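Local atomic coordinates of angiopoietin-related protein 6 (Homo sapiens, PDB entry 6Y43), a protein that probably acts as a secreted angiopoietin-like growth factor, using its calcium-binding, fibrinogen-like globular domain for recognition. Residues Phe148-Val151 / Asp152-Arg155; Thr64-His67 / Tyr68-Gly71; Glu14-Ala18 / Gly19-Ser23. All blocks are in the same frame, centred on the assembly; numbering follows the deposited sequence.

How the contacts relate
Contacts 1 and 2 adjoin on the same side of the domain, their centres 12 Å apart, and Trp65 and Tyr68 of the helix in contact 2 pack against Phe148, Arg153 and Arg155 of contact 1. Contact 3 is remote, its centre 37 Å from that of contact 1 and on the opposite side of the chain's centre. Contacts 1 and 2 are partly buried, whereas contact 3 is a surface feature. Their chemistry follows: contact 1 is an irregular loop held by turn bonds, arginines and a metal ligand; contact 2 is a short helix anchored by aromatic rings; contact 3 ends a helix through backbone bonds, with a loose pair of charges outside.

Contact 1: Phe148-Val151 / Asp152-Arg155; sequences FSTV and DRDR. With CA (calcium ion), chain B; EDO (1,2-ethanediol), chain D.
Arg155 N donates to Ser149 OG, and Arg153 N to Thr150 O, pinning together the two limbs of a loop that reverses through a type I beta turn, Thr150 to Arg153, on its way into the calcium site of the fibrinogen-like domain. The turn bond from Arg153 N to Thr150 O is 2.8 Å long. Its return partner, Thr150 N to Arg153 O, is weak at 3.2 Å, and the two make a lone antiparallel hydrogen-bonded bridge. One step further out, Ser149 OG lies beside its own backbone N (chi1 -72°), from where it accepts from Arg155 N at 2.8 Å.

The side chain of Arg155 closes the open end. Extended from CG to NE, it brings NH1 to 3.2 Å from Phe148 O, nearly along the C=O axis and straight at 166°, with the oxygen in the guanidinium plane. Arg153 CB sits over the centre of one face of that group. A leucine here, having no guanidinium, would probably leave Phe148 O without this donor and Trp65 with Arg153 as the one left of its two cation-pi partners.

At the turn itself, Arg153 NH1 forms a salt bridge with Asp152 OD1 at 3.0 Å, on the syn side but tilted 34° from the carboxylate plane. A water accepts from Asp152 N, donates weakly to Asp152 OD1, and also bonds Thr150 OG1 and a bound ethanediol. Val151 N makes weak bonds to both ethanediol oxygens, while Val151 O accepts from Asn161 ND2. Asp156 OD1, the carbonyls of Tyr158 and Gly160 and two waters complete the calcium shell, which Asp154 enters with both carboxylate oxygens, OD1 and OD2, each 2.5 Å from the ion.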
ATOM      1  N   PHE A 148      -2.465  -3.729  12.897  1.00  8.24           N
ATOM      2  CA  PHE A 148      -2.093  -4.617  11.806  1.00  7.89           C
ATOM      3  C   PHE A 148      -2.085  -6.064  12.283  1.00  8.24           C
ATOM      4  O   PHE A 148      -1.413  -6.405  13.264  1.00  9.41           O
ATOM      5  CB  PHE A 148      -0.714  -4.228  11.250  1.00  6.48           C
ATOM      6  CG  PHE A 148      -0.467  -4.715   9.843  1.00  7.34           C
ATOM      7  CD1 PHE A 148      -0.913  -3.980   8.761  1.00  8.40           C
ATOM      8  CD2 PHE A 148       0.252  -5.862   9.609  1.00 10.17           C
ATOM      9  CE1 PHE A 148      -0.674  -4.405   7.461  1.00  7.70           C
ATOM     10  CE2 PHE A 148       0.500  -6.285   8.309  1.00  8.57           C
ATOM     11  CZ  PHE A 148       0.028  -5.557   7.245  1.00  8.52           C
ATOM     12  N   SER A 149      -2.836  -6.917  11.581  1.00  7.45           N
ATOM     13  CA  SER A 149      -2.937  -8.336  11.880  1.00  7.80           C
ATOM     14  C   SER A 149      -2.292  -9.187  10.789  1.00  8.51           C
ATOM     15  O   SER A 149      -2.385  -8.878   9.592  1.00  8.99           O
ATOM     16  CB  SER A 149      -4.409  -8.791  12.010  1.00  8.80           C
ATOM     17  OG  SER A 149      -5.042  -8.338  13.186  1.00 10.70           O
ATOM     18  N   THR A 150      -1.688 -10.304  11.215  1.00 10.14           N
ATOM     19  CA  THR A 150      -1.334 -11.410  10.325  1.00 11.66           C
ATOM     20  C   THR A 150      -1.918 -12.699  10.909  1.00 10.02           C
ATOM     21  O   THR A 150      -2.487 -12.701  11.997  1.00 10.38           O
ATOM     22  CB  THR A 150       0.183 -11.529  10.141  1.00 13.49           C
ATOM     23  OG1 THR A 150       0.816 -11.724  11.411  1.00 14.30           O
ATOM     24  CG2 THR A 150       0.757 -10.290   9.468  1.00 11.17           C
ATOM     25  N   VAL A 151      -1.761 -13.828  10.210  1.00 13.68           N
ATOM     26  CA  VAL A 151      -2.496 -15.024  10.643  1.00 15.06           C
ATOM     27  C   VAL A 151      -2.131 -15.469  12.074  1.00 13.48           C
ATOM     28  O   VAL A 151      -3.005 -15.930  12.829  1.00 15.18           O
ATOM     29  CB  VAL A 151      -2.307 -16.152   9.607  1.00 16.60           C
ATOM     30  CG1 VAL A 151      -0.887 -16.661   9.613  1.00 22.50           C
ATOM     31  CG2 VAL A 151      -3.287 -17.288   9.896  1.00 19.03           C
ATOM     32  N   ASP A 152      -0.893 -15.270  12.502  1.00 15.48           N
ATOM     33  CA  ASP A 152      -0.527 -15.667  13.864  1.00 14.16           C
ATOM     34  C   ASP A 152      -0.687 -14.532  14.871  1.00 16.06           C
ATOM     35  O   ASP A 152      -0.477 -14.750  16.079  1.00 14.82           O
ATOM     36  CB  ASP A 152       0.901 -16.245  13.904  1.00 17.65           C
ATOM     37  CG  ASP A 152       2.011 -15.201  13.750  1.00 19.07           C
ATOM     38  OD1 ASP A 152       1.754 -13.995  13.567  1.00 23.58           O
ATOM     39  OD2 ASP A 152       3.192 -15.624  13.826  1.00 24.78           O
ATOM     40  N   ARG A 153      -1.106 -13.342  14.401  1.00 14.18           N
ATOM     41  CA  ARG A 153      -1.285 -12.161  15.238  1.00 11.58           C
ATOM     42  C   ARG A 153      -2.670 -11.614  14.917  1.00 12.26           C
ATOM     43  O   ARG A 153      -2.826 -10.613  14.205  1.00 10.86           O
ATOM     44  CB  ARG A 153      -0.211 -11.155  15.004  1.00 13.88           C
ATOM     45  CG  ARG A 153       1.075 -11.452  15.797  1.00 14.43           C
ATOM     46  CD  ARG A 153       2.153 -10.693  15.138  1.00 15.46           C
ATOM     47  NE  ARG A 153       3.477 -10.704  15.755  1.00 12.58           N
ATOM     48  CZ  ARG A 153       4.346 -11.703  15.663  1.00 14.34           C
ATOM     49  NH1 ARG A 153       4.014 -12.851  15.081  1.00 16.73           N
ATOM     50  NH2 ARG A 153       5.552 -11.556  16.184  1.00 14.19           N
ATOM     51  N   ASP A 154      -3.682 -12.285  15.456  1.00  9.91           N
ATOM     52  CA  ASP A 154      -5.080 -11.893  15.273  1.00 12.68           C
ATOM     53  C   ASP A 154      -5.387 -10.757  16.236  1.00 13.16           C
ATOM     54  O   ASP A 154      -5.618 -10.972  17.426  1.00 13.56           O
ATOM     55  CB  ASP A 154      -6.003 -13.086  15.495  1.00 10.90           C
ATOM     56  CG  ASP A 154      -7.489 -12.739  15.363  1.00 12.15           C
ATOM     57  OD1 ASP A 154      -7.827 -11.536  15.267  1.00 12.57           O
ATOM     58  OD2 ASP A 154      -8.300 -13.684  15.381  1.00 15.33           O
ATOM     59  N   ARG A 155      -5.390  -9.537  15.712  1.00 10.29           N
ATOM     60  CA  ARG A 155      -5.699  -8.331  16.461  1.00 11.35           C
ATOM     61  C   ARG A 155      -6.970  -7.670  15.958  1.00 10.62           C
ATOM     62  O   ARG A 155      -7.240  -6.514  16.284  1.00 11.45           O
ATOM     63  CB  ARG A 155      -4.541  -7.351  16.351  1.00 11.73           C
ATOM     64  CG  ARG A 155      -3.298  -7.939  16.886  1.00 12.49           C
ATOM     65  CD  ARG A 155      -2.068  -7.255  16.374  1.00 11.88           C
ATOM     66  NE  ARG A 155      -0.948  -7.668  17.209  1.00 12.67           N
ATOM     67  CZ  ARG A 155       0.319  -7.575  16.857  1.00 13.59           C
ATOM     68  NH1 ARG A 155       0.643  -7.077  15.665  1.00 13.14           N
ATOM     69  NH2 ARG A 155       1.254  -7.977  17.705  1.00 11.17           N
TER
HETATM   70 CA    CA B 501     -10.275 -12.124  15.493  0.99 12.60          CA
HETATM   71  C1  EDO D 503      -0.730 -13.358   6.475  1.00 10.28           C
HETATM   72  O1  EDO D 503      -1.598 -12.912   7.523  1.00 15.58           O
HETATM   73  C2  EDO D 503      -0.041 -14.654   6.913  1.00 18.27           C
HETATM   74  O2  EDO D 503       0.751 -14.375   8.081  1.00 16.28           O
HETATM   75  O   HOH W   1       1.197 -14.530  10.733  1.00 25.51           O
HETATM   76  O   HOH W   2     -10.755 -13.793  17.202  1.00 19.26           O
HETATM   77  O   HOH W   3     -10.231 -10.588  17.341  1.00 16.24           O

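Contact 2: Thr64-His67 / Tyr68-Gly71; sequences TWQH and YKAG
Tyr68 turns one ring edge to the carbonyl of Thr64, with CD2 3.6 Å from Thr64 O and the oxygen near the ring plane. Around the rest of the ring are Trp80 and Phe72, both edge-to-face, and Phe148, inclined at about 50°. Its hydroxyl is fixed from outside the helix, where Tyr68 OH is hydrogen-bonded to Phe61 O and Gly169 N. Arg153 and Arg155 lie over the same face of the Trp65 indole as cation-pi partners, while at its rim NE1 donates to Glu121 OE2.

These two rings are carried by a helix of under two turns, 65-70, in the fibrinogen-like domain, which Thr64 opens as N-cap. Thr64 OG1 accepts from His67 N at 2.9 Å, occupying a backbone N-H that the first turn cannot pair with a helical carbonyl. Four successive bonds then run up the backbone: Tyr68 N to Thr64 O, Lys69 N to Trp65 O, Ala70 N to Gln66 O and Gly71 N to His67 O. The first is the straightest, at 167°, and the last the most bent.

On the outer surface, Gln66 bends at chi2 (55°), which swings its amide forward along the helix and sets NE2 3.9 Å from Ala70 CB. The other end of the amide, Gln66 OE1, accepts a hydrogen bond from a water at 2.9 Å, and that water accepts in turn from Lys69 NZ at 2.8 Å. Lys69 is fully extended, and its ammonium forms a salt bridge with Glu121 OE1, so one carboxylate serves both the lysine and the indole. Gly71 leaves the helix with positive phi, where a beta carbon would be jammed against the carbonyl oxygen of Ala70.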
ATOM      1  N   THR A  64       4.927 -13.915   6.795  1.00 18.66           N
ATOM      2  CA  THR A  64       5.163 -13.776   8.231  1.00 22.45           C
ATOM      3  C   THR A  64       5.064 -12.327   8.699  1.00 18.73           C
ATOM      4  O   THR A  64       5.323 -11.387   7.944  1.00 14.82           O
ATOM      5  CB  THR A  64       6.557 -14.295   8.620  1.00 17.45           C
ATOM      6  OG1 THR A  64       7.584 -13.451   8.088  1.00 23.45           O
ATOM      7  CG2 THR A  64       6.793 -15.719   8.108  1.00 27.99           C
ATOM      8  N   TRP A  65       4.741 -12.158   9.987  1.00 17.49           N
ATOM      9  CA  TRP A  65       4.843 -10.841  10.611  1.00 13.73           C
ATOM     10  C   TRP A  65       6.208 -10.216  10.335  1.00 13.69           C
ATOM     11  O   TRP A  65       6.308  -9.050   9.959  1.00 13.69           O
ATOM     12  CB  TRP A  65       4.601 -10.937  12.127  1.00 13.37           C
ATOM     13  CG  TRP A  65       4.820  -9.631  12.821  1.00 11.40           C
ATOM     14  CD1 TRP A  65       5.943  -9.239  13.483  1.00 13.00           C
ATOM     15  CD2 TRP A  65       3.891  -8.530  12.919  1.00 14.21           C
ATOM     16  NE1 TRP A  65       5.783  -7.973  13.976  1.00 11.88           N
ATOM     17  CE2 TRP A  65       4.528  -7.515  13.650  1.00 13.28           C
ATOM     18  CE3 TRP A  65       2.581  -8.309  12.458  1.00 11.97           C
ATOM     19  CZ2 TRP A  65       3.899  -6.298  13.945  1.00 11.39           C
ATOM     20  CZ3 TRP A  65       1.961  -7.104  12.761  1.00 12.17           C
ATOM     21  CH2 TRP A  65       2.619  -6.110  13.479  1.00 16.38           C
ATOM     22  N   GLN A  66       7.282 -10.985  10.502  1.00 16.27           N
ATOM     23  CA  GLN A  66       8.607 -10.417  10.270  1.00 12.73           C
ATOM     24  C   GLN A  66       8.748  -9.893   8.840  1.00 12.78           C
ATOM     25  O   GLN A  66       9.405  -8.872   8.604  1.00 12.95           O
ATOM     26  CB  GLN A  66       9.679 -11.462  10.563  1.00 20.29           C
ATOM     27  CG  GLN A  66      11.117 -10.973  10.345  1.00 22.47           C
ATOM     28  CD  GLN A  66      11.445  -9.708  11.129  1.00 24.68           C
ATOM     29  OE1 GLN A  66      11.036  -9.551  12.278  1.00 34.88           O
ATOM     30  NE2 GLN A  66      12.183  -8.803  10.506  1.00 30.65           N
ATOM     31  N   HIS A  67       8.192 -10.617   7.867  1.00 14.89           N
ATOM     32  CA  HIS A  67       8.272 -10.146   6.482  1.00 12.77           C
ATOM     33  C   HIS A  67       7.396  -8.915   6.278  1.00 10.69           C
ATOM     34  O   HIS A  67       7.808  -7.965   5.606  1.00 10.19           O
ATOM     35  CB  HIS A  67       7.897 -11.271   5.515  1.00 12.74           C
ATOM     36  CG  HIS A  67       9.001 -12.268   5.315  1.00 20.01           C
ATOM     37  ND1 HIS A  67       8.869 -13.601   5.634  1.00 28.37           N
ATOM     38  CD2 HIS A  67      10.272 -12.112   4.884  1.00 24.96           C
ATOM     39  CE1 HIS A  67      10.006 -14.230   5.387  1.00 24.49           C
ATOM     40  NE2 HIS A  67      10.875 -13.348   4.931  1.00 33.10           N
ATOM     41  N   TYR A  68       6.200  -8.883   6.874  1.00  9.65           N
ATOM     42  CA  TYR A  68       5.393  -7.670   6.793  1.00 11.60           C
ATOM     43  C   TYR A  68       6.084  -6.492   7.471  1.00  9.48           C
ATOM     44  O   TYR A  68       5.921  -5.343   7.035  1.00 11.83           O
ATOM     45  CB  TYR A  68       3.988  -7.912   7.398  1.00  8.76           C
ATOM     46  CG  TYR A  68       3.030  -8.352   6.326  1.00  9.54           C
ATOM     47  CD1 TYR A  68       2.509  -7.428   5.420  1.00  9.99           C
ATOM     48  CD2 TYR A  68       2.716  -9.685   6.142  1.00 10.88           C
ATOM     49  CE1 TYR A  68       1.687  -7.813   4.378  1.00  9.22           C
ATOM     50  CE2 TYR A  68       1.883 -10.081   5.106  1.00  9.31           C
ATOM     51  CZ  TYR A  68       1.384  -9.141   4.212  1.00  9.92           C
ATOM     52  OH  TYR A  68       0.572  -9.508   3.173  1.00 10.19           O
ATOM     53  N   LYS A  69       6.846  -6.746   8.541  1.00  9.44           N
ATOM     54  CA  LYS A  69       7.557  -5.651   9.197  1.00  8.72           C
ATOM     55  C   LYS A  69       8.719  -5.146   8.341  1.00 10.51           C
ATOM     56  O   LYS A  69       8.901  -3.933   8.176  1.00 10.28           O
ATOM     57  CB  LYS A  69       8.068  -6.097  10.577  1.00 10.19           C
ATOM     58  CG  LYS A  69       8.878  -5.035  11.307  1.00 12.54           C
ATOM     59  CD  LYS A  69       9.310  -5.505  12.689  1.00 16.44           C
ATOM     60  CE  LYS A  69      10.318  -4.532  13.296  1.00 18.87           C
ATOM     61  NZ  LYS A  69      10.981  -5.135  14.484  1.00 22.27           N
ATOM     62  N   ALA A  70       9.513  -6.058   7.794  1.00 10.76           N
ATOM     63  CA  ALA A  70      10.747  -5.669   7.128  1.00 11.71           C
ATOM     64  C   ALA A  70      10.568  -5.291   5.666  1.00  9.81           C
ATOM     65  O   ALA A  70      11.411  -4.559   5.137  1.00 13.32           O
ATOM     66  CB  ALA A  70      11.772  -6.803   7.224  1.00 14.36           C
ATOM     67  N   GLY A  71       9.514  -5.765   5.019  1.00 11.25           N
ATOM     68  CA  GLY A  71       9.303  -5.622   3.594  1.00 11.01           C
ATOM     69  C   GLY A  71       9.598  -6.919   2.875  1.00 11.15           C
ATOM     70  O   GLY A  71      10.391  -7.754   3.334  1.00 10.67           O
TER
HETATM   71  O   HOH W   4      12.464  -7.334  13.565  1.00 30.81           O

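Contact 3: Glu14-Ala18 / Gly19-Ser23; sequences EARQA and GHEQS
His20 N reaches back to Ala15 O at 3.2 Å, and Gly19 N to Arg16 O at 2.9 Å, the paired bonds of a Schellman motif that ends helix 12-17. Gly19 makes this possible by taking positive phi, at which a beta carbon would run into Ala18 O. The tight part of the contact lies beneath these bonds. His20 CG is anti to its carbonyl carbon (chi1 -61°), which carries the imidazole under the last turn with Ala15 O at its edge, 3.4 Å from CD2. Ala18 CB also touches the ring, 4.0 Å from CD2. Trp9 and Tyr26 add to the same cluster, and NE2 is hydrogen-bonded to Pro5 O, which fixes the ring's rotation. Ala15 O is well occupied: besides His20 N it takes a weak bond from Ala18 N.

The solvent side is looser. The bend of Arg16 at chi2 (67°) brings its CD to 3.5 Å from His20 O, an oxygen that the Arg16 CA-H also addresses almost straight on. Beyond that point Arg16 and Glu21 cross obliquely, their guanidinium and carboxylate planes 71° apart. Glu21 CG lies over one guanidinium face, toward its rim, whereas Arg16 NH2 and Glu21 OE1 remain 4.0 Å apart with no N-H aimed at the oxygen. A water links the pair, accepting from Arg16 NH1 and donating to Glu21 OE1.

Further along, the loop is tied to the residues that follow strand 33-40 by Glu21 O with Gln42 NE2 and Ser23 OG with Gln41 N, and the Cys12-Cys39 disulfide joins the helix to that strand. The end of the helix is therefore set by backbone bonds and a held histidine, while the two charges outside probably attract each other weakly across a bridging water.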
ATOM      1  N   GLU A  14      11.163  14.487  -3.741  1.00 19.30           N
ATOM      2  CA  GLU A  14      12.416  15.227  -3.898  1.00 16.44           C
ATOM      3  C   GLU A  14      13.085  14.906  -5.239  1.00 18.25           C
ATOM      4  O   GLU A  14      13.566  15.808  -5.939  1.00 19.82           O
ATOM      5  CB  GLU A  14      13.350  14.928  -2.725  1.00 18.68           C
ATOM      6  CG  GLU A  14      14.667  15.679  -2.856  1.00 22.52           C
ATOM      7  CD  GLU A  14      15.624  15.415  -1.734  1.00 23.61           C
ATOM      8  OE1 GLU A  14      15.782  14.241  -1.338  1.00 24.98           O
ATOM      9  OE2 GLU A  14      16.223  16.396  -1.251  1.00 39.54           O
ATOM     10  N   ALA A  15      13.097  13.631  -5.633  1.00 14.70           N
ATOM     11  CA  ALA A  15      13.624  13.261  -6.940  1.00 15.69           C
ATOM     12  C   ALA A  15      12.849  13.949  -8.067  1.00 17.32           C
ATOM     13  O   ALA A  15      13.441  14.472  -9.020  1.00 18.36           O
ATOM     14  CB  ALA A  15      13.567  11.747  -7.093  1.00 14.11           C
ATOM     15  N   ARG A  16      11.521  13.951  -7.970  1.00 17.14           N
ATOM     16  CA  ARG A  16      10.695  14.582  -8.992  1.00 16.62           C
ATOM     17  C   ARG A  16      11.014  16.064  -9.122  1.00 18.73           C
ATOM     18  O   ARG A  16      11.196  16.577 -10.232  1.00 23.03           O
ATOM     19  CB  ARG A  16       9.222  14.376  -8.652  1.00 16.74           C
ATOM     20  CG  ARG A  16       8.288  15.058  -9.621  1.00 22.53           C
ATOM     21  CD  ARG A  16       8.357  14.412 -10.996  1.00 22.95           C
ATOM     22  NE  ARG A  16       7.553  15.161 -11.955  1.00 27.99           N
ATOM     23  CZ  ARG A  16       7.961  16.274 -12.557  1.00 34.68           C
ATOM     24  NH1 ARG A  16       9.170  16.768 -12.304  1.00 32.47           N
ATOM     25  NH2 ARG A  16       7.158  16.906 -13.402  1.00 33.68           N
ATOM     26  N   GLN A  17      11.080  16.770  -7.996  1.00 21.94           N
ATOM     27  CA  GLN A  17      11.365  18.199  -8.034  1.00 24.96           C
ATOM     28  C   GLN A  17      12.754  18.491  -8.590  1.00 28.01           C
ATOM     29  O   GLN A  17      13.014  19.613  -9.041  1.00 26.02           O
ATOM     30  CB  GLN A  17      11.251  18.798  -6.636  1.00 26.47           C
ATOM     31  CG  GLN A  17       9.979  18.498  -5.875  1.00 32.63           C
ATOM     32  CD  GLN A  17      10.069  18.986  -4.434  1.00 31.95           C
ATOM     33  OE1 GLN A  17      11.022  19.677  -4.070  1.00 43.93           O
ATOM     34  NE2 GLN A  17       9.101  18.604  -3.603  1.00 37.72           N
ATOM     35  N   ALA A  18      13.664  17.520  -8.543  1.00 23.78           N
ATOM     36  CA  ALA A  18      14.984  17.690  -9.133  1.00 25.13           C
ATOM     37  C   ALA A  18      14.992  17.426 -10.633  1.00 28.01           C
ATOM     38  O   ALA A  18      16.055  17.526 -11.258  1.00 29.46           O
ATOM     39  CB  ALA A  18      15.996  16.768  -8.434  1.00 22.15           C
ATOM     40  N   GLY A  19      13.845  17.098 -11.223  1.00 25.56           N
ATOM     41  CA  GLY A  19      13.738  16.918 -12.650  1.00 21.96           C
ATOM     42  C   GLY A  19      13.741  15.489 -13.131  1.00 25.64           C
ATOM     43  O   GLY A  19      13.940  15.260 -14.326  1.00 23.92           O
ATOM     44  N   HIS A  20      13.562  14.518 -12.241  1.00 20.17           N
ATOM     45  CA  HIS A  20      13.482  13.121 -12.646  1.00 18.79           C
ATOM     46  C   HIS A  20      12.012  12.825 -12.872  1.00 20.75           C
ATOM     47  O   HIS A  20      11.233  12.702 -11.919  1.00 21.29           O
ATOM     48  CB  HIS A  20      14.150  12.235 -11.601  1.00 20.17           C
ATOM     49  CG  HIS A  20      15.596  12.563 -11.425  1.00 21.66           C
ATOM     50  ND1 HIS A  20      16.553  12.206 -12.352  1.00 26.56           N
ATOM     51  CD2 HIS A  20      16.240  13.278 -10.473  1.00 19.94           C
ATOM     52  CE1 HIS A  20      17.729  12.669 -11.965  1.00 23.58           C
ATOM     53  NE2 HIS A  20      17.566  13.320 -10.828  1.00 21.03           N
ATOM     54  N   GLU A  21      11.627  12.781 -14.152  1.00 19.05           N
ATOM     55  CA  GLU A  21      10.234  12.661 -14.560  1.00 18.96           C
ATOM     56  C   GLU A  21       9.836  11.238 -14.936  1.00 16.01           C
ATOM     57  O   GLU A  21       8.661  11.000 -15.237  1.00 15.32           O
ATOM     58  CB  GLU A  21       9.967  13.573 -15.764  1.00 23.01           C
ATOM     59  CG  GLU A  21      10.703  14.893 -15.753  1.00 33.19           C
ATOM     60  CD  GLU A  21      10.150  15.870 -16.790  1.00 41.52           C
ATOM     61  OE1 GLU A  21       9.838  17.023 -16.420  1.00 43.14           O
ATOM     62  OE2 GLU A  21      10.019  15.474 -17.974  1.00 43.25           O
ATOM     63  N   GLN A  22      10.776  10.289 -14.951  1.00 14.67           N
ATOM     64  CA  GLN A  22      10.487   8.936 -15.406  1.00 11.85           C
ATOM     65  C   GLN A  22      10.245   8.026 -14.211  1.00  9.73           C
ATOM     66  O   GLN A  22      11.064   7.963 -13.288  1.00 11.68           O
ATOM     67  CB  GLN A  22      11.631   8.349 -16.230  1.00 17.27           C
ATOM     68  CG  GLN A  22      11.891   8.993 -17.543  1.00 20.59           C
ATOM     69  CD  GLN A  22      13.103   8.369 -18.196  1.00 24.22           C
ATOM     70  OE1 GLN A  22      14.242   8.610 -17.785  1.00 27.38           O
ATOM     71  NE2 GLN A  22      12.863   7.524 -19.172  1.00 18.88           N
ATOM     72  N   SER A  23       9.146   7.293 -14.250  1.00 10.95           N
ATOM     73  CA  SER A  23       8.910   6.310 -13.211  1.00 10.72           C
ATOM     74  C   SER A  23       9.945   5.194 -13.299  1.00  9.10           C
ATOM     75  O   SER A  23      10.503   4.908 -14.357  1.00 10.42           O
ATOM     76  CB  SER A  23       7.487   5.772 -13.338  1.00 12.12           C
ATOM     77  OG  SER A  23       6.569   6.857 -13.233  1.00 10.40           O
TER
HETATM   78  O   HOH W   5      10.911  18.248 -14.524  1.00 42.85           O